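Local coordinates for protein tudor (Drosophila melanogaster, PDB 4Q5W) that is required during oogenesis to form primordial germ cells and may act with Piwi proteins in the piRNA pathway, this piece being its extended Tudor 9 domain, at residues A[4-9]-A[17-22]; A[62-67]-A[82-87]; A[108-113]-A[152-157]; A[139-144]-A[157-162]. One frame throughout, in Å; residues are numbered along the deposited sequence.

Contacts 1, 3 and 4 belong to one curled mixed sheet, ordered 5-11, 16-21, 108-112, 153-158, 139-144, whose first and last strands also pair; contact 2 joins strand 63-71 of the separate antiparallel Tudor sheet to the loop after strand 77-81. The centres of contacts 1 and 3, and of contacts 1 and 4, are about 10 Å apart; contacts 2 and 4 are about 24 Å apart. Contact 1 closes before contact 2 opens, and then the segments of contacts 3 and 4 alternate, meeting at Thr157. Chain from both sides of the Tudor core thus builds one sheet, as in other extended Tudor domains. Hydrogen bonds, Thr9 to Tyr84 and Gln20 to Asp83, tie contacts 1 and 2 together.

Contact 1 of 4, residues A[4-9]-A[17-22]; sequences TKAIIT and IYLQFS
The beta hairpin of strands 5-11 and 16-21, which opens the OB-like, staphylococcal nuclease-like half of the extended Tudor domain, is closed here by Ala6 facing Phe21, Ile7 facing Gln20 and Ile8 facing Leu19. Ile7 and Gln20 form the hydrogen-bonded pair, with Ile7 N to Gln20 O at 3.0 Å and Gln20 N to Ile7 O at 2.9 Å. Further bonds run from Thr9 N to Tyr18 O and from Ser22 N to Lys5 O.

Ala6, Ile8, Leu19 and Phe21 share one face of the ladder. Ala6 CB sits over the Phe21 ring, toward its rim, in a CH-pi contact 4.2 Å from the centroid, while Thr4 CG2 meets the edge of that ring at CE2 (3.7 Å). Ile8 lies side by side with Leu19, its CG1 3.7 Å from Leu19 CG; its CG2, anti to the backbone N, reaches Ile17 CG2 at 3.6 Å. An alanine at Ile8 would probably open a gap beside Ile17 CG2 and Leu19 CG, which would lose these apolar neighbours.

On the face of Gln20, the extended side chain crosses Thr9 at about a right angle, and Thr9 CG2 rests 3.6 Å from Gln20 CD. The polar ends bond to the Tudor core: Gln20 NE2 to Asp83 O and Thr9 OG1 to Tyr84 O, bonds that probably set how the amide and the hydroxyl are turned.

Strand 139-144 pairs with 5-11 on one flank and strand 108-112 with 16-21 on the other, while helix 122-134 meets Ile8 through Leu133 and Ile17 through Phe129.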
loop_
_atom_site.group_PDB
_atom_site.type_symbol
_atom_site.label_atom_id
_atom_site.label_comp_id
_atom_site.label_asym_id
_atom_site.label_seq_id
_atom_site.Cartn_x
_atom_site.Cartn_y
_atom_site.Cartn_z
ATOM N N THR A 4 16.154 -9.051 -2.090
ATOM C CA THR A 4 15.866 -8.141 -0.984
ATOM C C THR A 4 14.452 -8.341 -0.435
ATOM O O THR A 4 13.598 -8.914 -1.104
ATOM C CB THR A 4 16.085 -6.669 -1.378
ATOM O OG1 THR A 4 16.276 -5.884 -0.194
ATOM C CG2 THR A 4 14.904 -6.114 -2.164
ATOM N N LYS A 5 14.221 -7.872 0.790
ATOM C CA LYS A 5 12.980 -8.140 1.499
ATOM C C LYS A 5 12.121 -6.885 1.574
ATOM O O LYS A 5 12.648 -5.777 1.644
ATOM C CB LYS A 5 13.279 -8.611 2.927
ATOM C CG LYS A 5 12.024 -9.019 3.701
ATOM C CD LYS A 5 12.346 -9.691 5.021
ATOM C CE LYS A 5 12.789 -8.691 6.078
ATOM N NZ LYS A 5 13.088 -9.371 7.375
ATOM N N ALA A 6 10.806 -7.066 1.555
ATOM C CA ALA A 6 9.887 -5.947 1.717
ATOM C C ALA A 6 8.576 -6.433 2.313
ATOM O O ALA A 6 8.308 -7.636 2.369
ATOM C CB ALA A 6 9.637 -5.272 0.378
ATOM N N ILE A 7 7.764 -5.490 2.773
ATOM C CA ILE A 7 6.416 -5.802 3.241
ATOM C C ILE A 7 5.387 -5.102 2.365
ATOM O O ILE A 7 5.461 -3.886 2.162
ATOM C CB ILE A 7 6.193 -5.342 4.681
ATOM C CG1 ILE A 7 7.106 -6.106 5.638
ATOM C CG2 ILE A 7 4.727 -5.524 5.079
ATOM C CD1 ILE A 7 7.056 -5.573 7.053
ATOM N N ILE A 8 4.432 -5.860 1.834
ATOM C CA ILE A 8 3.370 -5.260 1.034
ATOM C C ILE A 8 2.343 -4.610 1.948
ATOM O O ILE A 8 1.776 -5.259 2.830
ATOM C CB ILE A 8 2.728 -6.296 0.087
ATOM C CG1 ILE A 8 3.780 -6.730 -0.937
ATOM C CG2 ILE A 8 1.499 -5.715 -0.618
ATOM C CD1 ILE A 8 3.342 -7.854 -1.861
ATOM N N THR A 9 2.144 -3.308 1.746
ATOM C CA THR A 9 1.256 -2.512 2.589
ATOM C C THR A 9 -0.065 -2.138 1.912
ATOM O O THR A 9 -1.038 -1.809 2.598
ATOM C CB THR A 9 1.964 -1.239 3.115
ATOM O OG1 THR A 9 2.593 -0.549 2.033
ATOM C CG2 THR A 9 3.010 -1.606 4.148
ATOM N N ILE A 17 1.518 -2.075 -6.687
ATOM C CA ILE A 17 1.616 -2.632 -5.351
ATOM C C ILE A 17 2.561 -1.767 -4.531
ATOM O O ILE A 17 3.684 -1.517 -4.956
ATOM C CB ILE A 17 2.182 -4.070 -5.416
ATOM C CG1 ILE A 17 1.285 -4.961 -6.278
ATOM C CG2 ILE A 17 2.325 -4.683 -4.017
ATOM C CD1 ILE A 17 1.885 -6.337 -6.505
ATOM N N TYR A 18 2.094 -1.305 -3.372
ATOM C CA TYR A 18 2.912 -0.524 -2.441
ATOM C C TYR A 18 3.706 -1.435 -1.513
ATOM O O TYR A 18 3.124 -2.295 -0.856
ATOM C CB TYR A 18 2.013 0.381 -1.590
ATOM C CG TYR A 18 1.425 1.551 -2.346
ATOM C CD1 TYR A 18 0.296 1.393 -3.142
ATOM C CD2 TYR A 18 1.985 2.813 -2.244
ATOM C CE1 TYR A 18 -0.250 2.464 -3.828
ATOM C CE2 TYR A 18 1.446 3.896 -2.928
ATOM C CZ TYR A 18 0.329 3.713 -3.717
ATOM O OH TYR A 18 -0.206 4.786 -4.397
ATOM N N LEU A 19 5.029 -1.251 -1.457
ATOM C CA LEU A 19 5.891 -2.061 -0.600
ATOM C C LEU A 19 6.826 -1.195 0.211
ATOM O O LEU A 19 7.357 -0.212 -0.295
ATOM C CB LEU A 19 6.803 -2.988 -1.425
ATOM C CG LEU A 19 6.232 -4.190 -2.156
ATOM C CD1 LEU A 19 5.529 -3.693 -3.364
ATOM C CD2 LEU A 19 7.320 -5.161 -2.549
ATOM N N GLN A 20 7.080 -1.602 1.447
ATOM C CA GLN A 20 8.103 -0.953 2.251
ATOM C C GLN A 20 9.331 -1.843 2.293
ATOM O O GLN A 20 9.288 -2.933 2.846
ATOM C CB GLN A 20 7.584 -0.706 3.663
ATOM C CG GLN A 20 6.377 0.222 3.691
ATOM C CD GLN A 20 5.834 0.396 5.088
ATOM O OE1 GLN A 20 6.215 -0.331 6.009
ATOM N NE2 GLN A 20 4.959 1.379 5.264
ATOM N N PHE A 21 10.426 -1.385 1.691
ATOM C CA PHE A 21 11.653 -2.180 1.664
ATOM C C PHE A 21 12.336 -2.146 3.021
ATOM O O PHE A 21 12.257 -1.142 3.732
ATOM C CB PHE A 21 12.570 -1.710 0.543
ATOM C CG PHE A 21 12.097 -2.142 -0.810
ATOM C CD1 PHE A 21 11.244 -1.345 -1.544
ATOM C CD2 PHE A 21 12.478 -3.371 -1.328
ATOM C CE1 PHE A 21 10.780 -1.753 -2.785
ATOM C CE2 PHE A 21 12.022 -3.785 -2.576
ATOM C CZ PHE A 21 11.176 -2.973 -3.300
ATOM N N SER A 22 12.988 -3.251 3.383
ATOM C CA SER A 22 13.469 -3.440 4.759
ATOM C C SER A 22 14.440 -2.370 5.237
ATOM O O SER A 22 14.513 -2.099 6.436
ATOM C CB SER A 22 14.063 -4.848 4.964
ATOM O OG SER A 22 15.299 -5.018 4.287
#

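Contact 2 of 4, residues A[62-67]-A[82-87]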
loop_
_atom_site.group_PDB
_atom_site.type_symbol
_atom_site.label_atom_id
_atom_site.label_comp_id
_atom_site.label_asym_id
_atom_site.label_seq_id
_atom_site.Cartn_x
_atom_site.Cartn_y
_atom_site.Cartn_z
ATOM N N GLU A 62 -4.598 5.244 15.091
ATOM C CA GLU A 62 -3.269 5.843 15.070
ATOM C C GLU A 62 -3.128 6.907 13.986
ATOM O O GLU A 62 -3.974 7.023 13.095
ATOM C CB GLU A 62 -2.202 4.762 14.888
ATOM C CG GLU A 62 -2.061 3.839 16.095
ATOM C CD GLU A 62 -0.983 2.794 15.901
ATOM O OE1 GLU A 62 -0.452 2.693 14.772
ATOM O OE2 GLU A 62 -0.669 2.076 16.877
ATOM N N PHE A 63 -2.035 7.666 14.048
ATOM C CA PHE A 63 -1.846 8.808 13.153
ATOM C C PHE A 63 -0.870 8.535 12.008
ATOM O O PHE A 63 0.132 7.846 12.189
ATOM C CB PHE A 63 -1.426 10.043 13.958
ATOM C CG PHE A 63 -2.497 10.546 14.901
ATOM C CD1 PHE A 63 -2.578 10.069 16.202
ATOM C CD2 PHE A 63 -3.422 11.489 14.486
ATOM C CE1 PHE A 63 -3.560 10.520 17.069
ATOM C CE2 PHE A 63 -4.405 11.956 15.354
ATOM C CZ PHE A 63 -4.476 11.469 16.645
ATOM N N TYR A 64 -1.176 9.088 10.835
ATOM C CA TYR A 64 -0.445 8.796 9.608
ATOM C C TYR A 64 -0.195 10.042 8.762
ATOM O O TYR A 64 -1.046 10.937 8.681
ATOM C CB TYR A 64 -1.267 7.833 8.763
ATOM C CG TYR A 64 -1.399 6.457 9.353
ATOM C CD1 TYR A 64 -2.364 6.172 10.304
ATOM C CD2 TYR A 64 -0.566 5.432 8.936
ATOM C CE1 TYR A 64 -2.484 4.892 10.848
ATOM C CE2 TYR A 64 -0.685 4.154 9.462
ATOM C CZ TYR A 64 -1.644 3.890 10.408
ATOM O OH TYR A 64 -1.753 2.616 10.926
ATOM N N ARG A 65 0.957 10.089 8.103
ATOM C CA ARG A 65 1.181 11.108 7.100
ATOM C C ARG A 65 0.220 10.883 5.947
ATOM O O ARG A 65 0.023 9.748 5.508
ATOM C CB ARG A 65 2.611 11.063 6.577
ATOM C CG ARG A 65 3.652 11.389 7.634
ATOM C CD ARG A 65 4.923 11.871 6.977
ATOM N NE ARG A 65 5.563 10.814 6.196
ATOM C CZ ARG A 65 6.594 11.022 5.386
ATOM N NH1 ARG A 65 7.124 10.007 4.706
ATOM N NH2 ARG A 65 7.094 12.246 5.264
ATOM N N SER A 66 -0.366 11.965 5.446
ATOM C CA SER A 66 -1.403 11.852 4.432
ATOM C C SER A 66 -1.300 12.906 3.346
ATOM O O SER A 66 -0.697 13.958 3.542
ATOM C CB SER A 66 -2.780 11.954 5.086
ATOM O OG SER A 66 -2.854 13.122 5.895
ATOM N N ARG A 67 -1.924 12.621 2.205
ATOM C CA ARG A 67 -2.051 13.587 1.124
ATOM C C ARG A 67 -3.506 13.600 0.673
ATOM O O ARG A 67 -4.133 12.550 0.535
ATOM C CB ARG A 67 -1.134 13.247 -0.061
ATOM C CG ARG A 67 -1.283 14.192 -1.246
ATOM C CD ARG A 67 -0.154 14.038 -2.269
ATOM N NE ARG A 67 0.145 12.634 -2.551
ATOM C CZ ARG A 67 -0.510 11.895 -3.440
ATOM N NH1 ARG A 67 -0.163 10.628 -3.637
ATOM N NH2 ARG A 67 -1.510 12.421 -4.139
ATOM N N ILE A 82 0.301 8.130 2.859
ATOM C CA ILE A 82 1.412 8.099 1.910
ATOM C C ILE A 82 2.496 7.074 2.208
ATOM O O ILE A 82 3.157 6.584 1.289
ATOM C CB ILE A 82 2.063 9.480 1.728
ATOM C CG1 ILE A 82 2.655 9.985 3.050
ATOM C CG2 ILE A 82 1.049 10.459 1.157
ATOM C CD1 ILE A 82 3.610 11.152 2.868
ATOM N N ASP A 83 2.682 6.743 3.480
ATOM C CA ASP A 83 3.723 5.798 3.837
ATOM C C ASP A 83 3.302 4.366 3.564
ATOM O O ASP A 83 4.146 3.475 3.556
ATOM C CB ASP A 83 4.166 5.992 5.291
ATOM C CG ASP A 83 4.916 7.301 5.489
ATOM O OD1 ASP A 83 5.701 7.667 4.582
ATOM O OD2 ASP A 83 4.714 7.962 6.531
ATOM N N TYR A 84 2.013 4.159 3.299
ATOM C CA TYR A 84 1.461 2.803 3.164
ATOM C C TYR A 84 0.766 2.552 1.832
ATOM O O TYR A 84 0.888 1.460 1.246
ATOM C CB TYR A 84 0.505 2.491 4.322
ATOM C CG TYR A 84 1.197 2.487 5.661
ATOM C CD1 TYR A 84 1.445 3.675 6.347
ATOM C CD2 TYR A 84 1.643 1.304 6.226
ATOM C CE1 TYR A 84 2.094 3.668 7.567
ATOM C CE2 TYR A 84 2.289 1.297 7.436
ATOM C CZ TYR A 84 2.509 2.490 8.104
ATOM O OH TYR A 84 3.156 2.477 9.320
ATOM N N GLY A 85 0.016 3.542 1.362
ATOM C CA GLY A 85 -0.620 3.440 0.058
ATOM C C GLY A 85 -2.136 3.332 0.052
ATOM O O GLY A 85 -2.769 3.671 -0.946
ATOM N N ASN A 86 -2.719 2.853 1.145
ATOM C CA ASN A 86 -4.168 2.732 1.235
ATOM C C ASN A 86 -4.835 4.089 1.380
ATOM O O ASN A 86 -4.182 5.074 1.733
ATOM C CB ASN A 86 -4.601 1.785 2.365
ATOM C CG ASN A 86 -4.097 2.218 3.724
ATOM O OD1 ASN A 86 -2.900 2.416 3.914
ATOM N ND2 ASN A 86 -5.014 2.380 4.675
ATOM N N THR A 87 -6.128 4.139 1.081
ATOM C CA THR A 87 -6.881 5.383 1.165
ATOM C C THR A 87 -7.976 5.280 2.217
ATOM O O THR A 87 -8.365 4.189 2.633
ATOM C CB THR A 87 -7.516 5.771 -0.187
ATOM O OG1 THR A 87 -8.581 4.868 -0.513
ATOM C CG2 THR A 87 -6.481 5.773 -1.296
HETATM O O HOH W 1 2.496 7.657 8.127
HETATM O O HOH W 2 1.167 7.252 6.031
#
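Ile82 and Arg65 have the most surface buried here, and they meet at Arg65 CB and at the guanidinium. Ile82 CG1 packs 3.7 Å from Arg65 CB, and Ile82 CD1 lies 3.8 Å above the guanidinium plane, over its centre. The other branch, Ile82 CG2, turns to Arg67 CB. The backbones are joined as well, Ile82 N bonding to Arg65 O.

At the guanidinium edge, Arg65 grips Asp83 side-on with two nitrogens: NE reaches Asp83 OD2 at 3.0 Å in a nearly straight bond (173°), and NH1 meets the syn lone pair of OD1 at 2.7 Å. The two planes are 26° apart, nearly coplanar. Arg65 NH1 and NH2 also bond to the carbonyls of Lys104 and Ile103, and Asp83 OD1 accepts from Val106 N; five hydrogen bonds thus hold this buried pair. One water bridges Arg65 N and Asp83 OD2, a second Arg65 O and Asp83 N. An alanine in place of Arg65 would probably leave the buried Asp83 carboxylate without its charge mate and the carbonyls of Ile103 and Lys104 without these donors.

One residue before Arg65, Tyr64 points its edge toward the face of Tyr84, centroids 5.3 Å apart and planes at 75°. With Asn86 and Phe57, the two rings probably correspond to part of the aromatic cage that binds methylarginine in Tudor domains. Tyr64 OH bonds to Asp60.

The contact fastens the loop between strands 77-81 and 87-90 onto strand 63-71, whose far flank pairs with 52-56, while helix 25-37 packs on Asp83 and Tyr84 through Met28.

Contact 3 of 4, residues A[108-113]-A[152-157]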
loop_
_atom_site.group_PDB
_atom_site.type_symbol
_atom_site.label_atom_id
_atom_site.label_comp_id
_atom_site.label_asym_id
_atom_site.label_seq_id
_atom_site.Cartn_x
_atom_site.Cartn_y
_atom_site.Cartn_z
ATOM N N GLU A 108 7.195 2.261 -1.654
ATOM C CA GLU A 108 7.483 2.475 -3.063
ATOM C C GLU A 108 6.506 1.630 -3.864
ATOM O O GLU A 108 6.044 0.598 -3.388
ATOM C CB GLU A 108 8.920 2.076 -3.387
ATOM C CG GLU A 108 9.944 2.887 -2.627
ATOM C CD GLU A 108 11.354 2.344 -2.757
ATOM O OE1 GLU A 108 12.191 2.694 -1.902
ATOM O OE2 GLU A 108 11.629 1.573 -3.707
ATOM N N ILE A 109 6.184 2.069 -5.074
ATOM C CA ILE A 109 5.256 1.326 -5.912
ATOM C C ILE A 109 5.985 0.436 -6.918
ATOM O O ILE A 109 6.917 0.874 -7.600
ATOM C CB ILE A 109 4.336 2.270 -6.692
ATOM C CG1 ILE A 109 3.570 3.184 -5.736
ATOM C CG2 ILE A 109 3.374 1.477 -7.566
ATOM C CD1 ILE A 109 2.766 4.264 -6.445
ATOM N N CYS A 110 5.566 -0.822 -6.994
ATOM C CA CYS A 110 6.101 -1.750 -7.984
ATOM C C CYS A 110 4.969 -2.483 -8.678
ATOM O O CYS A 110 3.818 -2.404 -8.252
ATOM C CB CYS A 110 7.023 -2.763 -7.318
ATOM S SG CYS A 110 8.439 -1.997 -6.526
ATOM N N SER A 111 5.307 -3.212 -9.734
ATOM C CA SER A 111 4.323 -3.947 -10.512
ATOM C C SER A 111 4.759 -5.392 -10.692
ATOM O O SER A 111 5.927 -5.653 -10.939
ATOM C CB SER A 111 4.178 -3.298 -11.889
ATOM O OG SER A 111 3.377 -4.095 -12.755
ATOM N N MET A 112 3.825 -6.332 -10.581
ATOM C CA MET A 112 4.124 -7.692 -11.000
ATOM C C MET A 112 4.130 -7.715 -12.518
ATOM O O MET A 112 3.699 -6.758 -13.172
ATOM C CB MET A 112 3.083 -8.685 -10.463
ATOM C CG MET A 112 2.845 -8.563 -8.969
ATOM S SD MET A 112 1.590 -9.710 -8.368
ATOM C CE MET A 112 2.551 -11.190 -8.529
ATOM N N GLU A 113 4.644 -8.802 -13.075
ATOM C CA GLU A 113 4.558 -9.061 -14.498
ATOM C C GLU A 113 3.080 -9.076 -14.917
ATOM O O GLU A 113 2.205 -9.326 -14.085
ATOM C CB GLU A 113 5.246 -10.388 -14.802
ATOM C CG GLU A 113 6.751 -10.344 -14.521
ATOM C CD GLU A 113 7.353 -11.721 -14.364
ATOM O OE1 GLU A 113 7.190 -12.315 -13.270
ATOM O OE2 GLU A 113 7.982 -12.200 -15.329
ATOM N N PRO A 152 8.381 -0.030 -11.553
ATOM C CA PRO A 152 9.341 -1.081 -11.884
ATOM C C PRO A 152 8.668 -2.440 -11.781
ATOM O O PRO A 152 7.829 -2.629 -10.905
ATOM C CB PRO A 152 10.404 -0.943 -10.788
ATOM C CG PRO A 152 10.240 0.418 -10.254
ATOM C CD PRO A 152 8.805 0.758 -10.382
ATOM N N VAL A 153 9.013 -3.356 -12.678
ATOM C CA VAL A 153 8.431 -4.688 -12.665
ATOM C C VAL A 153 9.274 -5.636 -11.817
ATOM O O VAL A 153 10.498 -5.657 -11.946
ATOM C CB VAL A 153 8.294 -5.243 -14.087
ATOM C CG1 VAL A 153 7.662 -6.619 -14.057
ATOM C CG2 VAL A 153 7.466 -4.285 -14.941
ATOM N N VAL A 154 8.616 -6.413 -10.957
ATOM C CA VAL A 154 9.313 -7.269 -10.002
ATOM C C VAL A 154 8.719 -8.666 -9.944
ATOM O O VAL A 154 7.580 -8.889 -10.377
ATOM C CB VAL A 154 9.207 -6.705 -8.579
ATOM C CG1 VAL A 154 9.898 -5.344 -8.477
ATOM C CG2 VAL A 154 7.755 -6.621 -8.168
ATOM N N ARG A 155 9.505 -9.600 -9.412
ATOM C CA ARG A 155 9.026 -10.930 -9.061
ATOM C C ARG A 155 8.960 -11.033 -7.553
ATOM O O ARG A 155 9.929 -10.703 -6.872
ATOM C CB ARG A 155 9.971 -12.011 -9.566
ATOM C CG ARG A 155 9.909 -12.259 -11.048
ATOM C CD ARG A 155 10.719 -13.490 -11.389
ATOM N NE ARG A 155 11.154 -13.441 -12.774
ATOM C CZ ARG A 155 12.278 -12.853 -13.164
ATOM N NH1 ARG A 155 13.069 -12.283 -12.267
ATOM N NH2 ARG A 155 12.613 -12.840 -14.446
ATOM N N LEU A 156 7.830 -11.493 -7.029
ATOM C CA LEU A 156 7.644 -11.579 -5.586
ATOM C C LEU A 156 7.570 -13.027 -5.130
ATOM O O LEU A 156 6.896 -13.847 -5.752
ATOM C CB LEU A 156 6.356 -10.860 -5.176
ATOM C CG LEU A 156 6.218 -9.408 -5.644
ATOM C CD1 LEU A 156 4.816 -8.903 -5.352
ATOM C CD2 LEU A 156 7.256 -8.530 -4.972
ATOM N N THR A 157 8.270 -13.342 -4.046
ATOM C CA THR A 157 8.266 -14.677 -3.454
ATOM C C THR A 157 7.889 -14.533 -1.974
ATOM O O THR A 157 8.388 -13.625 -1.316
ATOM C CB THR A 157 9.673 -15.313 -3.574
ATOM O OG1 THR A 157 10.116 -15.260 -4.938
ATOM C CG2 THR A 157 9.664 -16.753 -3.117
HETATM O O HOH W 3 6.036 -10.823 -11.373
#
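Pro152 starts the contact by setting its ring CD 3.4 Å from Ile109 O and offering its own carbonyl to the neighbouring strand: Ser111 N bonds to Pro152 O at 2.8 Å. Val153 then lies on the same face as Ser111 in a parallel bridge; its CG1, anti to the backbone N, reaches past the Ser111 carbonyl to Glu113 CG at 3.9 Å. Ser111 OG turns back within its own strand to donate to Met112 O.

Val154 N returns a 2.8 Å bond to Ser111 O, nearly in line with the carbonyl, and both Val154 methyls pack on Cys110 CB. This is the single parallel pairing in the five-stranded sheet of the nuclease-like domain, an OB-type fold, and its two short strands diverge by 72°. A water spans the widening end, donating to Val154 O and Glu113 OE1 and accepting from Glu113 N.

Arg155 passes Glu113 obliquely: OE1 lies 3.5 Å from Arg155 CG, yet well out of the guanidinium plane and 4.2 Å from NE, so the charges are merely near each other. The Arg155 NH1 contact with Glu143 is modelled doubtfully short. Leu156 CD1 meets Met112 CG at 4.1 Å, beside Ile166 of helix 166-182.

Contact 4 of 4, residues A[139-144]-A[157-162]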
loop_
_atom_site.group_PDB
_atom_site.type_symbol
_atom_site.label_atom_id
_atom_site.label_comp_id
_atom_site.label_asym_id
_atom_site.label_seq_id
_atom_site.Cartn_x
_atom_site.Cartn_y
_atom_site.Cartn_z
ATOM N N VAL A 139 4.965 -10.282 3.859
ATOM C CA VAL A 139 6.432 -10.252 3.760
ATOM C C VAL A 139 6.909 -11.044 2.547
ATOM O O VAL A 139 6.605 -12.229 2.428
ATOM C CB VAL A 139 7.116 -10.794 5.028
ATOM C CG1 VAL A 139 8.586 -10.392 5.053
ATOM C CG2 VAL A 139 6.413 -10.270 6.268
ATOM N N VAL A 140 7.662 -10.379 1.669
ATOM C CA VAL A 140 8.070 -10.929 0.384
ATOM C C VAL A 140 9.533 -10.675 0.053
ATOM O O VAL A 140 10.123 -9.663 0.448
ATOM C CB VAL A 140 7.235 -10.350 -0.784
ATOM C CG1 VAL A 140 5.820 -10.886 -0.752
ATOM C CG2 VAL A 140 7.230 -8.810 -0.749
ATOM N N ALA A 141 10.113 -11.608 -0.687
ATOM C CA ALA A 141 11.391 -11.369 -1.325
ATOM C C ALA A 141 11.123 -10.724 -2.673
ATOM O O ALA A 141 10.165 -11.077 -3.366
ATOM C CB ALA A 141 12.176 -12.675 -1.482
ATOM N N VAL A 142 11.960 -9.763 -3.041
ATOM C CA VAL A 142 11.729 -8.996 -4.256
ATOM C C VAL A 142 12.918 -9.099 -5.206
ATOM O O VAL A 142 14.058 -8.865 -4.817
ATOM C CB VAL A 142 11.488 -7.497 -3.928
ATOM C CG1 VAL A 142 11.212 -6.691 -5.207
ATOM C CG2 VAL A 142 10.369 -7.347 -2.927
ATOM N N GLU A 143 12.656 -9.497 -6.443
ATOM C CA GLU A 143 13.660 -9.465 -7.496
ATOM C C GLU A 143 13.193 -8.530 -8.610
ATOM O O GLU A 143 12.034 -8.599 -9.020
ATOM C CB GLU A 143 13.878 -10.873 -8.053
ATOM C CG GLU A 143 14.645 -10.921 -9.362
ATOM C CD GLU A 143 14.895 -12.340 -9.831
ATOM O OE1 GLU A 143 14.909 -13.249 -8.973
ATOM O OE2 GLU A 143 15.074 -12.546 -11.055
ATOM N N PHE A 144 14.085 -7.678 -9.107
ATOM C CA PHE A 144 13.707 -6.736 -10.164
ATOM C C PHE A 144 13.824 -7.281 -11.582
ATOM O O PHE A 144 14.886 -7.714 -12.013
ATOM C CB PHE A 144 14.464 -5.413 -10.019
ATOM C CG PHE A 144 13.984 -4.584 -8.867
ATOM C CD1 PHE A 144 12.966 -3.671 -9.039
ATOM C CD2 PHE A 144 14.524 -4.748 -7.605
ATOM C CE1 PHE A 144 12.501 -2.923 -7.978
ATOM C CE2 PHE A 144 14.060 -4.005 -6.541
ATOM C CZ PHE A 144 13.051 -3.095 -6.729
ATOM N N THR A 157 8.270 -13.342 -4.046
ATOM C CA THR A 157 8.266 -14.677 -3.454
ATOM C C THR A 157 7.889 -14.533 -1.974
ATOM O O THR A 157 8.388 -13.625 -1.316
ATOM C CB THR A 157 9.673 -15.313 -3.574
ATOM O OG1 THR A 157 10.116 -15.260 -4.938
ATOM C CG2 THR A 157 9.664 -16.753 -3.117
ATOM N N THR A 158 7.031 -15.406 -1.447
ATOM C CA THR A 158 6.688 -15.293 -0.028
ATOM C C THR A 158 7.950 -15.492 0.798
ATOM O O THR A 158 8.743 -16.393 0.531
ATOM C CB THR A 158 5.609 -16.298 0.416
ATOM O OG1 THR A 158 6.083 -17.639 0.219
ATOM C CG2 THR A 158 4.324 -16.082 -0.373
ATOM N N LYS A 159 8.161 -14.612 1.771
ATOM C CA LYS A 159 9.370 -14.659 2.588
ATOM C C LYS A 159 9.179 -15.653 3.722
ATOM O O LYS A 159 9.214 -15.291 4.894
ATOM C CB LYS A 159 9.712 -13.267 3.129
ATOM C CG LYS A 159 11.159 -13.154 3.620
ATOM C CD LYS A 159 12.120 -13.353 2.466
ATOM C CE LYS A 159 13.572 -13.372 2.932
ATOM N NZ LYS A 159 14.488 -13.804 1.828
ATOM N N ASP A 160 8.975 -16.917 3.358
ATOM C CA ASP A 160 8.752 -17.973 4.334
ATOM C C ASP A 160 9.205 -19.305 3.754
ATOM O O ASP A 160 9.779 -19.341 2.666
ATOM C CB ASP A 160 7.291 -18.012 4.830
ATOM C CG ASP A 160 6.271 -18.087 3.702
ATOM O OD1 ASP A 160 6.549 -18.686 2.646
ATOM O OD2 ASP A 160 5.157 -17.551 3.881
ATOM N N LYS A 161 8.949 -20.393 4.468
ATOM C CA LYS A 161 9.515 -21.688 4.087
ATOM C C LYS A 161 9.025 -22.222 2.738
ATOM O O LYS A 161 9.677 -23.077 2.125
ATOM C CB LYS A 161 9.289 -22.728 5.191
ATOM C CG LYS A 161 7.834 -23.055 5.463
ATOM C CD LYS A 161 7.718 -24.261 6.391
ATOM C CE LYS A 161 6.265 -24.636 6.618
ATOM N NZ LYS A 161 5.497 -24.633 5.336
ATOM N N ARG A 162 7.884 -21.719 2.281
ATOM C CA ARG A 162 7.307 -22.164 1.015
ATOM C C ARG A 162 8.038 -21.574 -0.176
ATOM O O ARG A 162 8.088 -22.186 -1.239
ATOM C CB ARG A 162 5.834 -21.763 0.914
ATOM C CG ARG A 162 4.941 -22.312 2.005
ATOM C CD ARG A 162 3.578 -21.641 1.947
ATOM N NE ARG A 162 3.648 -20.212 2.253
ATOM C CZ ARG A 162 2.627 -19.370 2.100
ATOM N NH1 ARG A 162 2.764 -18.084 2.405
ATOM N NH2 ARG A 162 1.464 -19.821 1.641
HETATM O O HOH W 4 11.331 -12.989 -5.696
#
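Thr157 O is held by Ala141 and Val140 together: Ala141 N donates a 2.7 Å bond lying in the carbonyl plane, and Val140 CA adds a CA-H...O contact at 3.2 Å. In return Thr157 N gives its hydrogen to Ala141 O, so these two residues form a hydrogen-bonded antiparallel pair with side chains on the same face, CB to CB 4.2 Å. A water donates to Ala141 O; its bond to Thr157 OG1 is less certain, since Thr157 has two conformers.

Two residues on, Lys159 N bonds to Val139 O at 2.9 Å. Lys159 is the centre of an inverse gamma turn, where the chain leaves the strand. The near part of its side chain packs on strand 139-144: CB lies 3.6 Å from Val139 CG1, and the bend at chi2 (64°) puts CD 4.0 Å from Ala141 CB.

The turn that follows is braced from within. Thr158 OG1 donates to Asp160 OD1 from above the carboxylate plane, at 2.7 Å, while also accepting from Leu164 N. Arg162 NH1 makes a salt bridge to the syn lone pair of Asp160 OD2, its second bond, from NE to OD1, being weak; Arg162 NH1 also reaches Ser135 OG.

Strand 139-144 pairs on its other flank with strand 5-11, Val140 with Ala6 and Val142 with Thr4. The contact thus joins the beta hairpin of strands 139-144 and 153-158, and the pairing with 5-11 closes the curled OB-like sheet.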